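Local coordinates for Alpha/beta hydrolase fold protein (Marinomonas mediterranea, PDB 6CXT), which carries, on the phosphopantetheine arm of this carrier domain, a pyrrole-2-carbothioate for a flavin-dependent oxidase; the whole protein may also have hydrolase activity, at residues 55-59 with 60-64. Residues are numbered along the deposited sequence; the frame is centred on the assembly and turned at random.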
ATOM      1  N   GLU A  55      -2.047  37.048 -19.975  1.00 57.20           N
ATOM      2  CA  GLU A  55      -0.861  36.249 -20.297  1.00 51.43           C
ATOM      3  C   GLU A  55       0.235  37.110 -20.917  1.00 54.38           C
ATOM      4  O   GLU A  55       1.419  36.973 -20.567  1.00 53.82           O
ATOM      5  CB  GLU A  55      -1.223  35.037 -21.185  1.00 51.72           C
ATOM      6  CG  GLU A  55      -0.065  34.065 -21.485  1.00 50.93           C
ATOM      7  CD  GLU A  55       0.551  33.379 -20.238  1.00 51.56           C
ATOM      8  OE1 GLU A  55       1.794  33.240 -20.162  1.00 49.04           O
ATOM      9  OE2 GLU A  55      -0.195  32.972 -19.323  1.00 47.79           O
ATOM     10  N   HIS A  56      -0.165  38.021 -21.805  1.00 53.77           N
ATOM     11  CA  HIS A  56       0.775  38.913 -22.474  1.00 56.35           C
ATOM     12  C   HIS A  56       1.646  39.666 -21.447  1.00 57.85           C
ATOM     13  O   HIS A  56       2.807  39.997 -21.729  1.00 58.33           O
ATOM     14  CB  HIS A  56       0.009  39.886 -23.388  1.00 69.43           C
ATOM     15  CG  HIS A  56       0.893  40.751 -24.242  1.00 77.12           C
ATOM     16  ND1 HIS A  56       1.354  41.987 -23.831  1.00 80.90           N
ATOM     17  CD2 HIS A  56       1.398  40.559 -25.485  1.00 79.22           C
ATOM     18  CE1 HIS A  56       2.108  42.514 -24.778  1.00 78.24           C
ATOM     19  NE2 HIS A  56       2.154  41.666 -25.791  1.00 81.41           N
ATOM     20  N   GLU A  57       1.088  39.894 -20.250  1.00 52.55           N
ATOM     21  CA  GLU A  57       1.695  40.760 -19.242  1.00 45.54           C
ATOM     22  C   GLU A  57       2.639  40.038 -18.302  1.00 44.21           C
ATOM     23  O   GLU A  57       3.399  40.665 -17.534  1.00 37.52           O
ATOM     24  CB  GLU A  57       0.618  41.577 -18.495  1.00 50.39           C
ATOM     25  CG  GLU A  57      -0.286  42.418 -19.417  1.00 51.79           C
ATOM     26  CD  GLU A  57       0.474  43.288 -20.423  1.00 59.11           C
ATOM     27  OE1 GLU A  57       1.466  43.975 -20.068  1.00 60.36           O
ATOM     28  OE2 GLU A  57       0.075  43.285 -21.601  1.00 64.52           O
ATOM     29  N   ILE A  58       2.672  38.713 -18.388  1.00 43.73           N
ATOM     30  CA  ILE A  58       3.671  37.996 -17.596  1.00 41.14           C
ATOM     31  C   ILE A  58       5.031  38.058 -18.311  1.00 41.40           C
ATOM     32  O   ILE A  58       5.290  37.279 -19.214  1.00 43.56           O
ATOM     33  CB  ILE A  58       3.194  36.561 -17.257  1.00 43.30           C
ATOM     34  CG1 ILE A  58       1.781  36.639 -16.657  1.00 42.85           C
ATOM     35  CG2 ILE A  58       4.207  35.859 -16.345  1.00 41.61           C
ATOM     36  CD1 ILE A  58       1.098  35.314 -16.392  1.00 44.39           C
ATOM     37  N   ASN A  59       5.904  38.983 -17.911  1.00 35.73           N
ATOM     38  CA  ASN A  59       7.188  39.125 -18.600  1.00 36.51           C
ATOM     39  C   ASN A  59       8.250  39.708 -17.657  1.00 34.53           C
ATOM     40  O   ASN A  59       7.904  40.142 -16.536  1.00 33.39           O
ATOM     41  CB  ASN A  59       7.007  39.984 -19.861  1.00 38.75           C
ATOM     42  CG  ASN A  59       6.569  41.407 -19.535  1.00 42.74           C
ATOM     43  OD1 ASN A  59       7.197  42.105 -18.708  1.00 39.52           O
ATOM     44  ND2 ASN A  59       5.473  41.827 -20.143  1.00 40.84           N
ATOM     45  N   PRO A  60       9.528  39.745 -18.103  1.00 31.11           N
ATOM     46  CA  PRO A  60      10.556  40.166 -17.192  1.00 33.77           C
ATOM     47  C   PRO A  60      10.494  41.657 -16.798  1.00 37.85           C
ATOM     48  O   PRO A  60      11.065  42.031 -15.758  1.00 36.82           O
ATOM     49  CB  PRO A  60      11.852  39.823 -17.915  1.00 34.47           C
ATOM     50  CG  PRO A  60      11.474  38.934 -19.064  1.00 33.72           C
ATOM     51  CD  PRO A  60      10.080  39.295 -19.400  1.00 32.92           C
ATOM     52  N   GLU A  61       9.757  42.459 -17.572  1.00 40.24           N
ATOM     53  CA  GLU A  61       9.652  43.913 -17.305  1.00 46.08           C
ATOM     54  C   GLU A  61       8.769  44.083 -16.065  1.00 45.29           C
ATOM     55  O   GLU A  61       9.209  44.658 -15.059  1.00 41.97           O
ATOM     56  CB  GLU A  61       9.129  44.721 -18.515  1.00 45.62           C
ATOM     57  CG  GLU A  61       9.996  44.615 -19.785  1.00 61.19           C
ATOM     58  CD  GLU A  61       9.521  43.544 -20.807  1.00 69.51           C
ATOM     59  OE1 GLU A  61       8.588  43.857 -21.595  1.00 71.93           O
ATOM     60  OE2 GLU A  61      10.080  42.403 -20.854  1.00 60.08           O
ATOM     61  N   HIS A  62       7.555  43.532 -16.119  1.00 37.89           N
ATOM     62  CA  HIS A  62       6.647  43.621 -14.971  1.00 40.41           C
ATOM     63  C   HIS A  62       7.061  42.870 -13.692  1.00 36.12           C
ATOM     64  O   HIS A  62       6.750  43.340 -12.592  1.00 36.61           O
ATOM     65  CB  HIS A  62       5.232  43.249 -15.383  1.00 38.64           C
ATOM     66  CG  HIS A  62       4.740  44.036 -16.553  1.00 45.64           C
ATOM     67  ND1 HIS A  62       4.213  43.447 -17.683  1.00 46.45           N
ATOM     68  CD2 HIS A  62       4.728  45.373 -16.784  1.00 45.90           C
ATOM     69  CE1 HIS A  62       3.875  44.388 -18.550  1.00 47.97           C
ATOM     70  NE2 HIS A  62       4.177  45.564 -18.030  1.00 47.19           N
ATOM     71  N   PHE A  63       7.782  41.756 -13.816  1.00 31.16           N
ATOM     72  CA  PHE A  63       8.026  40.881 -12.651  1.00 29.71           C
ATOM     73  C   PHE A  63       9.426  41.010 -12.163  1.00 35.42           C
ATOM     74  O   PHE A  63       9.909  40.237 -11.309  1.00 31.69           O
ATOM     75  CB  PHE A  63       7.611  39.434 -12.930  1.00 28.03           C
ATOM     76  CG  PHE A  63       6.123  39.263 -12.990  1.00 27.20           C
ATOM     77  CD1 PHE A  63       5.391  39.615 -14.143  1.00 27.27           C
ATOM     78  CD2 PHE A  63       5.422  38.808 -11.855  1.00 27.56           C
ATOM     79  CE1 PHE A  63       3.985  39.488 -14.177  1.00 28.28           C
ATOM     80  CE2 PHE A  63       4.037  38.694 -11.886  1.00 26.71           C
ATOM     81  CZ  PHE A  63       3.315  39.007 -13.043  1.00 27.64           C
ATOM     82  N   GLU A  64      10.067  42.079 -12.614  1.00 30.83           N
ATOM     83  CA  GLU A  64      11.416  42.305 -12.168  1.00 28.08           C
ATOM     84  C   GLU A  64      11.512  42.399 -10.655  1.00 27.16           C
ATOM     85  O   GLU A  64      12.412  41.796 -10.022  1.00 29.62           O
ATOM     86  CB  GLU A  64      11.976  43.585 -12.844  1.00 32.40           C
ATOM     87  CG  GLU A  64      13.418  43.800 -12.471  1.00 32.72           C
ATOM     88  CD  GLU A  64      14.027  45.056 -13.054  1.00 39.75           C
ATOM     89  OE1 GLU A  64      13.325  45.877 -13.711  1.00 34.84           O
ATOM     90  OE2 GLU A  64      15.234  45.187 -12.820  1.00 39.59           O
TER
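Asn59 folds the chain back by offering its side-chain oxygen to the N-H groups of Glu61 and His62, and its side chain can be followed outward. CB lies against the proline ring that comes next, 3.2 Å from Pro60 CD. CG sits between the backbone N and the carbonyl carbon (chi1 63°), a position that swings the amide forward over the following turn. There OD1 accepts a fairly straight bond from His62 N at 3.0 Å, the donor tilted from the carbonyl plane, and a weak one from Glu61 N at 2.8 Å. ND2 comes to rest 3.4 Å from His62 CE1, the amide and imidazole planes 37° apart. The weak bond to Glu61 N closes an Asx turn, and Pro60 suits its second place: it has no N-H to satisfy, and its ring holds phi at a helical value. Further on, the backbone makes a helical bond of the i to i+4 kind, Phe63 N to Asn59 O (3.2 Å).

His62 ties the turn to the preceding 3-10 segment, its ND1 donating a hydrogen bond to Glu57 O at 2.9 Å. The oxygen lies close to the ring plane, and ND1 meets it on a carbonyl lone pair. With an alanine in its place, Glu57 O would probably lose this donor and the 3-10 segment could move more freely against the turn. On the buried side, Phe63 touches Ile58, its CE1 4.2 Å from CG2. Its ring continues between helices 35-49 and 66-75, against Leu41 and Leu72, so an apolar aromatic fits there. On the outward side, Glu55 forms a salt bridge with Arg233 of the butyryl-CoA dehydrogenase chain, placing this loop at the interface with the partner enzyme.

His56 ND1 also donates, to Glu57 OE2 at 2.9 Å. Both histidines thus appear to carry a proton on ND1, and the carboxylate would probably favour a charged His56.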